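Local coordinates for uncharacterized protein (Neisseria meningitidis serogroup B, PDB 3OI8) that probably plays a role in magnesium and cobalt transport, this chain being its N-terminal region and a pair of CBS domains that binds adenosine, at residues L94-N99 with K106-P111; E60-Y65 with E101-K106; L11-H16 with D24-L29; M135-V138 with G144-G147. All coordinates share one frame; numbering follows the deposited sequence.

Contacts 1 and 2 share one end of the CBS pair: their centres lie about 8 Å apart, both use helix 105-108, and Lys106 belongs to both. The ring of Tyr96 in contact 1 meets that of Phe103 in contact 2, which makes one small core of the two. Contact 4, whose centre is about 23 Å from either, lies in the second CBS domain and brings in Met135 of the adenosine pocket; the Ile62 side chain of contact 2 lies about 11 Å from a bound adenosine. Contact 3, a helical hairpin of the N-terminal region, is remote, its centre about 47 Å from that of contact 1. Contacts 1, 2 and 3 all reach the second subunit.

Contact 1. Residues L94-N99 with K106-P111; sequences LKYMFN and KSILRP
The backbones of 94-99, which starts in 3-10 turn, and 106-111, which starts in a weakly bonded helix, stay well apart: the nearest alpha carbons, CA of Lys95 and CA of Ile108, are 8.7 Å from each other, and side chains bridge the interval. Ile108 does so with a single methyl. With CG1 set between the backbone N and the carbonyl carbon (chi1 60°), CG2 is left facing Lys95 and Tyr96. The extended Lys95 chain runs antiparallel alongside the isoleucine, CD 3.8 Å from Ile108 CG2, and NZ passes the same methyl. Tyr96 comes to this methyl obliquely, CE2 4.0 Å from Ile108 CG2. Farther out on the ring, Tyr96 OH rests against Ser107 CB at 3.5 Å, a packing contact. Lys95 NZ ends 5.5 Å from Arg110 NH2; Asp92 lies by both, in a salt bridge with Arg110 and a long, weak ion pair with Lys95, and would probably ease the like charges. The contact thus joins the loop after strand 84-89 to helix 105-108 within the CBS pair. Ile108 also packs on Leu88 of that strand, and Lys95 on Ile67 of the second subunit.

Contact 2. Residues E60-Y65 with E101-K106; sequences ERITAY and EQFHLK
Ile62 CD1 comes in obliquely at the far end of the Phe103 ring, which has the backbone N of Leu105 over the centre of one face, 3.9 Å above its plane, and meets Tyr96 edge-to-face. This is an apolar contact of the CBS pair, between helix 59-69 of the first CBS domain and the segment 101-106, which runs into helix 105-108. From 60-65 only Ile62 reaches 101-106. Its CG1 branch leaves on the side away from the carbonyl carbon (chi1 -75°), and the nearly extended chain beyond carries CD1 away from the helix toward Phe103 and Leu105. Phe103 reaches back to it because its CG is trans to the backbone N (chi1 179°), which swings the ring from the loop toward the helix. The backbones remain distant, Ile62 CA and Leu105 CA being 9.9 Å apart, and all that joins the segments is the end of one isoleucine resting against two neighbouring side chains. Leu93 touches both Ile62 and Phe103, and Leu53 of strand 53-54 also packs on Ile62. On another side of the helix, Glu60 and Thr63 meet Phe98 of the second subunit. At the centre of the contact, Ile62 CD1 lies 3.7 Å from Phe103 CZ and 4.1 Å from Leu105 CD2.

Contact 3. Residues L11-H16 with D24-L29; sequences LLRQAH and DTLLRL
Leu12, Arg13 and His16 receive Leu26 in the apolar interface of an antiparallel helical hairpin, made by helices 5-17 and 23-35 of the N-terminal region. Over these segments the helix axes run at 170° and approach to 10.0 Å, closest in backbone where His16 faces Leu26, toward the turn of the hairpin. Leu26 projects across the gap, its CG pointing away from its own amide N (chi1 174°). CD1 rests on the backbone of the facing helix, 3.8 Å from Leu12 O, and also touches Leu12 CB. CD2 lies obliquely to the imidazole of His16, a turn on from Leu12, 3.7 Å from His16 CD2, and by the aliphatic part of Arg13 at CG, 4.1 Å away. One turn further from the bend, Leu12 CD2 and Leu29 CD1 meet at 3.9 Å, the two side chains lying nearly perpendicular. The polar ends look elsewhere: His16 ND1 is hydrogen-bonded to Phe21 O, which holds the imidazole in place, and Arg13 NH2 forms a salt bridge with Glu30. Phe21 of the connecting loop packs on Leu26 and Leu29, Leu33 of helix 23-35 extends the interface beside Leu12, and Val32 of the second subunit packs on Leu29.

Contact 4. Residues M135-V138 with G144-G147; sequences MAIV and GTSG
Val138 is gripped through both of its backbone polar atoms by the neighbouring strand, at a classic beta bulge in the hairpin of strands 135-139 and 145-150 in the second CBS domain. Its N donates to Gly147 O over 2.8 Å, approaching from above the carbonyl plane, 44° out of it. On the return side two successive amides converge on Val138 O: Ser146 N at 2.7 Å, with an N-H...O angle of 161°, and the weaker Gly147 N at 3.3 Å. Ser146 and Gly147 thus together face one residue, and the N-to-C directions of the short strand segments run at 129° to each other, well short of antiparallel. Gly147 takes up backbone angles that favour glycine.

Val138 CG1 touches Ser146 CB at 4.0 Å, while Val138 CB lies 3.6 Å from Gly147 O. In the next shell Ser146 OG is hydrogen-bonded to Glu117 and Thr145 OG1 to Lys81 O, tying Ser146 and the preceding Thr145 to neighbouring loops, and Arg47 binds Thr145 O. Strand 135-139 is in turn paired with strand 114-116 on its other edge, while Ile137 packs on Val84 and Ile87 of the first CBS domain's sheet. At the far end of the segment Met135, a selenomethionine, touches the bound adenosine. On Ile137 it is CG2 that meets the hairpin partner, 3.7 Å from Gly147 O.

Contact 1. Residues L94-N99 with K106-P111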
loop_
_atom_site.group_PDB
_atom_site.type_symbol
_atom_site.label_atom_id
_atom_site.label_comp_id
_atom_site.label_asym_id
_atom_site.label_seq_id
_atom_site.Cartn_x
_atom_site.Cartn_y
_atom_site.Cartn_z
ATOM N N LEU A 94 3.848 18.344 -6.688
ATOM C CA LEU A 94 3.550 18.604 -8.093
ATOM C C LEU A 94 2.622 19.807 -8.233
ATOM O O LEU A 94 2.472 20.366 -9.318
ATOM C CB LEU A 94 2.907 17.383 -8.741
ATOM C CG LEU A 94 3.776 16.136 -8.886
ATOM C CD1 LEU A 94 2.922 14.992 -9.403
ATOM C CD2 LEU A 94 4.953 16.399 -9.813
ATOM N N LYS A 95 1.981 20.189 -7.136
ATOM C CA LYS A 95 1.143 21.385 -7.139
ATOM C C LYS A 95 1.968 22.619 -7.506
ATOM O O LYS A 95 1.421 23.657 -7.881
ATOM C CB LYS A 95 0.483 21.583 -5.765
ATOM C CG LYS A 95 -0.474 20.458 -5.366
ATOM C CD LYS A 95 -1.072 20.687 -3.978
ATOM C CE LYS A 95 -1.806 19.449 -3.464
ATOM N NZ LYS A 95 -2.025 19.478 -1.977
ATOM N N TYR A 96 3.288 22.512 -7.385
ATOM C CA TYR A 96 4.150 23.665 -7.621
ATOM C C TYR A 96 5.016 23.477 -8.858
ATOM O O TYR A 96 6.022 24.151 -9.022
ATOM C CB TYR A 96 5.022 23.948 -6.394
ATOM C CG TYR A 96 4.238 24.466 -5.224
ATOM C CD1 TYR A 96 3.672 25.736 -5.255
ATOM C CD2 TYR A 96 4.059 23.687 -4.082
ATOM C CE1 TYR A 96 2.945 26.215 -4.178
ATOM C CE2 TYR A 96 3.330 24.152 -3.006
ATOM C CZ TYR A 96 2.783 25.419 -3.057
ATOM O OH TYR A 96 2.068 25.895 -1.979
HETATM N N MSE A 97 4.616 22.552 -9.721
HETATM C CA MSE A 97 5.372 22.249 -10.928
HETATM C C MSE A 97 5.609 23.499 -11.774
HETATM O O MSE A 97 6.708 23.716 -12.286
HETATM C CB MSE A 97 4.620 21.200 -11.745
HETATM C CG MSE A 97 5.104 21.019 -13.176
HETATM SE SE MSE A 97 6.419 19.608 -13.396
HETATM C CE MSE A 97 6.027 18.560 -11.779
ATOM N N PHE A 98 4.588 24.332 -11.912
ATOM C CA PHE A 98 4.699 25.491 -12.800
ATOM C C PHE A 98 4.860 26.836 -12.109
ATOM O O PHE A 98 5.080 27.853 -12.772
ATOM C CB PHE A 98 3.530 25.497 -13.783
ATOM C CG PHE A 98 3.303 24.157 -14.411
ATOM C CD1 PHE A 98 4.119 23.717 -15.440
ATOM C CD2 PHE A 98 2.313 23.313 -13.934
ATOM C CE1 PHE A 98 3.931 22.467 -16.009
ATOM C CE2 PHE A 98 2.125 22.060 -14.495
ATOM C CZ PHE A 98 2.939 21.639 -15.531
ATOM N N ASN A 99 4.768 26.835 -10.782
ATOM C CA ASN A 99 4.960 28.036 -9.978
ATOM C C ASN A 99 5.789 27.705 -8.736
ATOM O O ASN A 99 5.297 27.833 -7.615
ATOM C CB ASN A 99 3.606 28.591 -9.528
ATOM C CG ASN A 99 2.777 27.552 -8.768
ATOM O OD1 ASN A 99 3.019 26.354 -8.887
ATOM N ND2 ASN A 99 1.815 28.010 -7.980
ATOM N N LYS A 106 3.938 24.739 4.324
ATOM C CA LYS A 106 2.764 24.642 5.207
ATOM C C LYS A 106 1.441 24.537 4.437
ATOM O O LYS A 106 0.442 24.040 4.971
ATOM C CB LYS A 106 2.682 25.834 6.159
ATOM C CG LYS A 106 3.892 26.015 7.060
ATOM C CD LYS A 106 3.815 25.170 8.321
ATOM C CE LYS A 106 5.025 25.444 9.221
ATOM N NZ LYS A 106 5.236 26.914 9.427
ATOM N N SER A 107 1.425 25.010 3.192
ATOM C CA SER A 107 0.218 24.871 2.358
ATOM C C SER A 107 -0.108 23.426 1.966
ATOM O O SER A 107 -1.251 23.123 1.606
ATOM C CB SER A 107 0.320 25.720 1.078
ATOM O OG SER A 107 0.349 27.104 1.415
ATOM N N ILE A 108 0.888 22.542 1.995
ATOM C CA ILE A 108 0.669 21.158 1.540
ATOM C C ILE A 108 0.984 20.118 2.614
ATOM O O ILE A 108 0.800 18.927 2.404
ATOM C CB ILE A 108 1.475 20.801 0.237
ATOM C CG1 ILE A 108 2.982 20.960 0.457
ATOM C CG2 ILE A 108 0.996 21.617 -0.991
ATOM C CD1 ILE A 108 3.815 20.580 -0.760
ATOM N N LEU A 109 1.474 20.572 3.759
ATOM C CA LEU A 109 1.824 19.670 4.843
ATOM C C LEU A 109 0.571 19.051 5.445
ATOM O O LEU A 109 -0.400 19.750 5.747
ATOM C CB LEU A 109 2.560 20.448 5.935
ATOM C CG LEU A 109 3.234 19.641 7.034
ATOM C CD1 LEU A 109 4.391 18.868 6.428
ATOM C CD2 LEU A 109 3.714 20.581 8.126
ATOM N N ARG A 110 0.593 17.740 5.637
ATOM C CA ARG A 110 -0.516 17.080 6.309
ATOM C C ARG A 110 -0.137 16.798 7.752
ATOM O O ARG A 110 1.044 16.645 8.056
ATOM C CB ARG A 110 -0.858 15.786 5.592
ATOM C CG ARG A 110 -1.269 15.995 4.125
ATOM C CD ARG A 110 -1.221 14.692 3.369
ATOM N NE ARG A 110 -1.389 14.861 1.926
ATOM C CZ ARG A 110 -2.220 14.130 1.187
ATOM N NH1 ARG A 110 -2.966 13.195 1.762
ATOM N NH2 ARG A 110 -2.307 14.331 -0.121
ATOM N N PRO A 111 -1.139 16.726 8.647
ATOM C CA PRO A 111 -0.899 16.394 10.059
ATOM C C PRO A 111 -0.361 14.970 10.215
ATOM O O PRO A 111 -0.719 14.086 9.447
ATOM C CB PRO A 111 -2.289 16.503 10.695
ATOM C CG PRO A 111 -3.257 16.446 9.549
ATOM C CD PRO A 111 -2.554 17.033 8.377
#

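Contact 2. Residues E60-Y65 with E101-K106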
loop_
_atom_site.group_PDB
_atom_site.type_symbol
_atom_site.label_atom_id
_atom_site.label_comp_id
_atom_site.label_asym_id
_atom_site.label_seq_id
_atom_site.Cartn_x
_atom_site.Cartn_y
_atom_site.Cartn_z
ATOM N N GLU A 60 13.855 23.402 -4.174
ATOM C CA GLU A 60 14.906 22.717 -4.933
ATOM C C GLU A 60 15.616 21.620 -4.131
ATOM O O GLU A 60 15.871 20.519 -4.630
ATOM C CB GLU A 60 15.939 23.726 -5.451
ATOM C CG GLU A 60 15.436 24.665 -6.550
ATOM C CD GLU A 60 14.727 25.902 -6.014
ATOM O OE1 GLU A 60 14.688 26.092 -4.773
ATOM O OE2 GLU A 60 14.210 26.689 -6.841
ATOM N N ARG A 61 15.947 21.924 -2.881
ATOM C CA ARG A 61 16.616 20.964 -2.027
ATOM C C ARG A 61 15.657 19.852 -1.568
ATOM O O ARG A 61 16.000 18.672 -1.591
ATOM C CB ARG A 61 17.226 21.702 -0.832
ATOM C CG ARG A 61 18.438 22.554 -1.221
ATOM C CD ARG A 61 18.877 23.467 -0.083
ATOM N NE ARG A 61 19.141 22.713 1.139
ATOM C CZ ARG A 61 20.332 22.227 1.472
ATOM N NH1 ARG A 61 21.376 22.419 0.673
ATOM N NH2 ARG A 61 20.479 21.555 2.605
ATOM N N ILE A 62 14.453 20.230 -1.154
ATOM C CA ILE A 62 13.421 19.238 -0.854
ATOM C C ILE A 62 13.222 18.267 -2.028
ATOM O O ILE A 62 13.302 17.046 -1.856
ATOM C CB ILE A 62 12.069 19.916 -0.484
ATOM C CG1 ILE A 62 12.144 20.495 0.937
ATOM C CG2 ILE A 62 10.902 18.920 -0.613
ATOM C CD1 ILE A 62 11.035 21.472 1.266
ATOM N N THR A 63 12.979 18.808 -3.222
ATOM C CA THR A 63 12.683 17.973 -4.377
ATOM C C THR A 63 13.831 17.005 -4.698
ATOM O O THR A 63 13.598 15.827 -4.968
ATOM C CB THR A 63 12.311 18.818 -5.626
ATOM O OG1 THR A 63 11.082 19.515 -5.379
ATOM C CG2 THR A 63 12.125 17.923 -6.838
ATOM N N ALA A 64 15.063 17.504 -4.672
ATOM C CA ALA A 64 16.223 16.663 -4.950
ATOM C C ALA A 64 16.365 15.537 -3.921
ATOM O O ALA A 64 16.714 14.416 -4.265
ATOM C CB ALA A 64 17.500 17.503 -5.023
ATOM N N TYR A 65 16.075 15.840 -2.661
ATOM C CA TYR A 65 16.180 14.854 -1.597
ATOM C C TYR A 65 15.097 13.789 -1.758
ATOM O O TYR A 65 15.370 12.589 -1.634
ATOM C CB TYR A 65 16.081 15.539 -0.235
ATOM C CG TYR A 65 16.284 14.632 0.960
ATOM C CD1 TYR A 65 17.560 14.321 1.410
ATOM C CD2 TYR A 65 15.190 14.100 1.651
ATOM C CE1 TYR A 65 17.754 13.494 2.511
ATOM C CE2 TYR A 65 15.370 13.274 2.752
ATOM C CZ TYR A 65 16.660 12.977 3.179
ATOM O OH TYR A 65 16.857 12.163 4.268
ATOM N N GLU A 101 8.136 29.258 -7.448
ATOM C CA GLU A 101 8.377 30.478 -6.697
ATOM C C GLU A 101 7.308 30.703 -5.631
ATOM O O GLU A 101 7.524 31.441 -4.666
ATOM C CB GLU A 101 8.521 31.688 -7.645
ATOM C CG GLU A 101 7.249 32.155 -8.341
ATOM C CD GLU A 101 6.788 31.252 -9.486
ATOM O OE1 GLU A 101 7.530 30.329 -9.887
ATOM O OE2 GLU A 101 5.673 31.483 -9.998
ATOM N N GLN A 102 6.158 30.052 -5.796
ATOM C CA GLN A 102 5.079 30.169 -4.814
ATOM C C GLN A 102 5.091 29.061 -3.741
ATOM O O GLN A 102 4.218 29.028 -2.883
ATOM C CB GLN A 102 3.711 30.233 -5.503
ATOM C CG GLN A 102 3.464 31.532 -6.274
ATOM C CD GLN A 102 2.087 31.573 -6.909
ATOM O OE1 GLN A 102 1.718 30.674 -7.653
ATOM N NE2 GLN A 102 1.315 32.611 -6.605
ATOM N N PHE A 103 6.095 28.186 -3.774
ATOM C CA PHE A 103 6.195 27.092 -2.804
ATOM C C PHE A 103 5.978 27.567 -1.379
ATOM O O PHE A 103 6.598 28.540 -0.925
ATOM C CB PHE A 103 7.542 26.368 -2.912
ATOM C CG PHE A 103 7.712 25.240 -1.920
ATOM C CD1 PHE A 103 6.877 24.136 -1.953
ATOM C CD2 PHE A 103 8.719 25.279 -0.958
ATOM C CE1 PHE A 103 7.039 23.083 -1.043
ATOM C CE2 PHE A 103 8.882 24.234 -0.042
ATOM C CZ PHE A 103 8.041 23.136 -0.092
ATOM N N HIS A 104 5.093 26.865 -0.672
ATOM C CA HIS A 104 4.798 27.182 0.722
ATOM C C HIS A 104 4.536 25.843 1.394
ATOM O O HIS A 104 3.458 25.275 1.262
ATOM C CB HIS A 104 3.585 28.121 0.824
ATOM C CG HIS A 104 3.264 28.565 2.221
ATOM N ND1 HIS A 104 4.145 28.421 3.272
ATOM C CD2 HIS A 104 2.160 29.161 2.734
ATOM C CE1 HIS A 104 3.596 28.902 4.374
ATOM N NE2 HIS A 104 2.392 29.355 4.076
ATOM N N LEU A 105 5.543 25.325 2.090
ATOM C CA LEU A 105 5.473 23.964 2.583
ATOM C C LEU A 105 4.238 23.764 3.465
ATOM O O LEU A 105 3.564 22.740 3.358
ATOM C CB LEU A 105 6.756 23.585 3.332
ATOM C CG LEU A 105 6.839 22.131 3.824
ATOM C CD1 LEU A 105 6.400 21.165 2.718
ATOM C CD2 LEU A 105 8.263 21.803 4.299
ATOM N N LYS A 106 3.938 24.739 4.324
ATOM C CA LYS A 106 2.764 24.642 5.207
ATOM C C LYS A 106 1.441 24.537 4.437
ATOM O O LYS A 106 0.442 24.040 4.971
ATOM C CB LYS A 106 2.682 25.834 6.159
ATOM C CG LYS A 106 3.892 26.015 7.060
ATOM C CD LYS A 106 3.815 25.170 8.321
ATOM C CE LYS A 106 5.025 25.444 9.221
ATOM N NZ LYS A 106 5.236 26.914 9.427
#

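Contact 3. Residues L11-H16 with D24-L29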
loop_
_atom_site.group_PDB
_atom_site.type_symbol
_atom_site.label_atom_id
_atom_site.label_comp_id
_atom_site.label_asym_id
_atom_site.label_seq_id
_atom_site.Cartn_x
_atom_site.Cartn_y
_atom_site.Cartn_z
ATOM N N LEU A 11 -4.771 -27.313 13.800
ATOM C CA LEU A 11 -6.127 -27.304 13.268
ATOM C C LEU A 11 -6.120 -26.951 11.774
ATOM O O LEU A 11 -6.737 -27.626 10.957
ATOM C CB LEU A 11 -6.937 -26.262 14.032
ATOM C CG LEU A 11 -8.393 -26.046 13.643
ATOM C CD1 LEU A 11 -9.251 -26.928 14.522
ATOM C CD2 LEU A 11 -8.775 -24.576 13.804
ATOM N N LEU A 12 -5.396 -25.896 11.423
ATOM C CA LEU A 12 -5.348 -25.446 10.037
ATOM C C LEU A 12 -4.526 -26.368 9.133
ATOM O O LEU A 12 -4.924 -26.637 7.995
ATOM C CB LEU A 12 -4.819 -24.023 9.962
ATOM C CG LEU A 12 -5.713 -22.995 10.663
ATOM C CD1 LEU A 12 -4.980 -21.679 10.813
ATOM C CD2 LEU A 12 -7.050 -22.815 9.950
ATOM N N ARG A 13 -3.377 -26.825 9.629
ATOM C CA ARG A 13 -2.552 -27.762 8.878
ATOM C C ARG A 13 -3.346 -29.029 8.612
ATOM O O ARG A 13 -3.196 -29.668 7.559
ATOM C CB ARG A 13 -1.260 -28.081 9.628
ATOM C CG ARG A 13 -0.085 -27.290 9.110
ATOM C CD ARG A 13 0.968 -27.068 10.164
ATOM N NE ARG A 13 1.703 -25.838 9.881
ATOM C CZ ARG A 13 2.782 -25.436 10.544
ATOM N NH1 ARG A 13 3.265 -26.174 11.535
ATOM N NH2 ARG A 13 3.380 -24.296 10.209
ATOM N N GLN A 14 -4.211 -29.370 9.563
ATOM C CA GLN A 14 -5.094 -30.522 9.419
ATOM C C GLN A 14 -6.070 -30.323 8.262
ATOM O O GLN A 14 -6.227 -31.203 7.413
ATOM C CB GLN A 14 -5.871 -30.772 10.713
ATOM C CG GLN A 14 -6.709 -32.042 10.693
ATOM C CD GLN A 14 -8.068 -31.864 11.349
ATOM O OE1 GLN A 14 -8.973 -31.253 10.774
ATOM N NE2 GLN A 14 -8.221 -32.406 12.555
ATOM N N ALA A 15 -6.729 -29.166 8.221
ATOM C CA ALA A 15 -7.724 -28.911 7.178
ATOM C C ALA A 15 -7.069 -28.961 5.800
ATOM O O ALA A 15 -7.607 -29.563 4.862
ATOM C CB ALA A 15 -8.415 -27.580 7.404
ATOM N N HIS A 16 -5.890 -28.348 5.687
ATOM C CA HIS A 16 -5.133 -28.410 4.442
ATOM C C HIS A 16 -4.852 -29.842 3.985
ATOM O O HIS A 16 -5.009 -30.153 2.811
ATOM C CB HIS A 16 -3.814 -27.657 4.538
ATOM C CG HIS A 16 -2.879 -27.963 3.410
ATOM N ND1 HIS A 16 -3.207 -27.732 2.091
ATOM C CD2 HIS A 16 -1.633 -28.496 3.400
ATOM C CE1 HIS A 16 -2.200 -28.100 1.319
ATOM N NE2 HIS A 16 -1.233 -28.566 2.088
ATOM N N ASP A 24 -1.441 -22.659 -0.754
ATOM C CA ASP A 24 -1.344 -21.201 -0.743
ATOM C C ASP A 24 -2.227 -20.553 0.325
ATOM O O ASP A 24 -1.809 -19.616 0.998
ATOM C CB ASP A 24 -1.675 -20.621 -2.119
ATOM C CG ASP A 24 -0.612 -20.937 -3.154
ATOM O OD1 ASP A 24 0.401 -21.580 -2.793
ATOM O OD2 ASP A 24 -0.788 -20.540 -4.325
ATOM N N THR A 25 -3.454 -21.040 0.466
ATOM C CA THR A 25 -4.361 -20.491 1.464
ATOM C C THR A 25 -3.790 -20.741 2.849
ATOM O O THR A 25 -3.817 -19.866 3.721
ATOM C CB THR A 25 -5.762 -21.123 1.341
ATOM O OG1 THR A 25 -6.302 -20.799 0.061
ATOM C CG2 THR A 25 -6.695 -20.588 2.409
ATOM N N LEU A 26 -3.253 -21.938 3.043
ATOM C CA LEU A 26 -2.671 -22.297 4.324
ATOM C C LEU A 26 -1.563 -21.342 4.693
ATOM O O LEU A 26 -1.442 -20.942 5.856
ATOM C CB LEU A 26 -2.124 -23.725 4.300
ATOM C CG LEU A 26 -1.365 -24.128 5.575
ATOM C CD1 LEU A 26 -2.307 -24.107 6.772
ATOM C CD2 LEU A 26 -0.710 -25.499 5.419
ATOM N N LEU A 27 -0.744 -20.979 3.710
ATOM C CA LEU A 27 0.374 -20.086 3.980
ATOM C C LEU A 27 -0.163 -18.710 4.317
ATOM O O LEU A 27 0.408 -17.998 5.135
ATOM C CB LEU A 27 1.331 -20.018 2.788
ATOM C CG LEU A 27 2.254 -21.226 2.626
ATOM C CD1 LEU A 27 3.176 -21.051 1.429
ATOM C CD2 LEU A 27 3.058 -21.442 3.903
ATOM N N ARG A 28 -1.278 -18.343 3.698
ATOM C CA ARG A 28 -1.844 -17.025 3.943
ATOM C C ARG A 28 -2.407 -16.963 5.366
ATOM O O ARG A 28 -2.214 -15.974 6.074
ATOM C CB ARG A 28 -2.914 -16.710 2.904
ATOM C CG ARG A 28 -3.216 -15.237 2.740
ATOM C CD ARG A 28 -4.247 -14.997 1.630
ATOM N NE ARG A 28 -4.938 -13.728 1.843
ATOM C CZ ARG A 28 -5.963 -13.289 1.122
ATOM N NH1 ARG A 28 -6.512 -12.122 1.425
ATOM N NH2 ARG A 28 -6.443 -14.008 0.109
ATOM N N LEU A 29 -3.086 -18.031 5.785
ATOM C CA LEU A 29 -3.643 -18.106 7.137
ATOM C C LEU A 29 -2.563 -18.086 8.206
ATOM O O LEU A 29 -2.714 -17.400 9.220
ATOM C CB LEU A 29 -4.541 -19.347 7.316
ATOM C CG LEU A 29 -5.856 -19.364 6.533
ATOM C CD1 LEU A 29 -6.578 -20.699 6.719
ATOM C CD2 LEU A 29 -6.758 -18.229 6.955
#

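Contact 4. Residues M135-V138 with G144-G147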
loop_
_atom_site.group_PDB
_atom_site.type_symbol
_atom_site.label_atom_id
_atom_site.label_comp_id
_atom_site.label_asym_id
_atom_site.label_seq_id
_atom_site.Cartn_x
_atom_site.Cartn_y
_atom_site.Cartn_z
HETATM N N MSE A 135 1.438 6.362 6.670
HETATM C CA MSE A 135 2.585 6.473 7.566
HETATM C C MSE A 135 2.133 6.989 8.925
HETATM O O MSE A 135 1.219 7.808 9.014
HETATM C CB MSE A 135 3.660 7.385 6.942
HETATM C CG MSE A 135 4.749 7.884 7.897
HETATM SE SE MSE A 135 6.079 9.033 7.000
HETATM C CE MSE A 135 6.966 7.672 5.907
ATOM N N ALA A 136 2.748 6.478 9.984
ATOM C CA ALA A 136 2.531 7.042 11.308
ATOM C C ALA A 136 3.886 7.299 11.947
ATOM O O ALA A 136 4.889 6.683 11.580
ATOM C CB ALA A 136 1.719 6.110 12.171
ATOM N N ILE A 137 3.905 8.210 12.907
ATOM C CA ILE A 137 5.121 8.499 13.652
ATOM C C ILE A 137 5.009 7.753 14.971
ATOM O O ILE A 137 3.987 7.846 15.652
ATOM C CB ILE A 137 5.242 10.002 13.933
ATOM C CG1 ILE A 137 5.255 10.805 12.615
ATOM C CG2 ILE A 137 6.447 10.271 14.854
ATOM C CD1 ILE A 137 6.409 10.486 11.681
ATOM N N VAL A 138 6.048 7.000 15.320
ATOM C CA VAL A 138 6.036 6.218 16.543
ATOM C C VAL A 138 6.620 7.046 17.679
ATOM O O VAL A 138 7.683 7.646 17.532
ATOM C CB VAL A 138 6.815 4.924 16.347
ATOM C CG1 VAL A 138 6.714 4.019 17.596
ATOM C CG2 VAL A 138 6.276 4.215 15.097
ATOM N N GLY A 144 8.903 11.478 23.131
ATOM C CA GLY A 144 9.894 11.637 22.082
ATOM C C GLY A 144 9.598 10.739 20.891
ATOM O O GLY A 144 8.827 9.787 20.998
ATOM N N THR A 145 10.220 11.043 19.757
ATOM C CA THR A 145 10.069 10.255 18.539
ATOM C C THR A 145 10.907 8.983 18.617
ATOM O O THR A 145 12.112 9.054 18.863
ATOM C CB THR A 145 10.549 11.084 17.324
ATOM O OG1 THR A 145 9.692 12.214 17.157
ATOM C CG2 THR A 145 10.551 10.267 16.068
ATOM N N SER A 146 10.275 7.823 18.428
ATOM C CA SER A 146 10.985 6.541 18.412
ATOM C C SER A 146 11.305 6.130 16.984
ATOM O O SER A 146 12.277 5.434 16.731
ATOM C CB SER A 146 10.143 5.429 19.053
ATOM O OG SER A 146 9.780 5.757 20.375
ATOM N N GLY A 147 10.457 6.541 16.050
ATOM C CA GLY A 147 10.684 6.241 14.650
ATOM C C GLY A 147 9.411 6.474 13.861
ATOM O O GLY A 147 8.568 7.280 14.250
#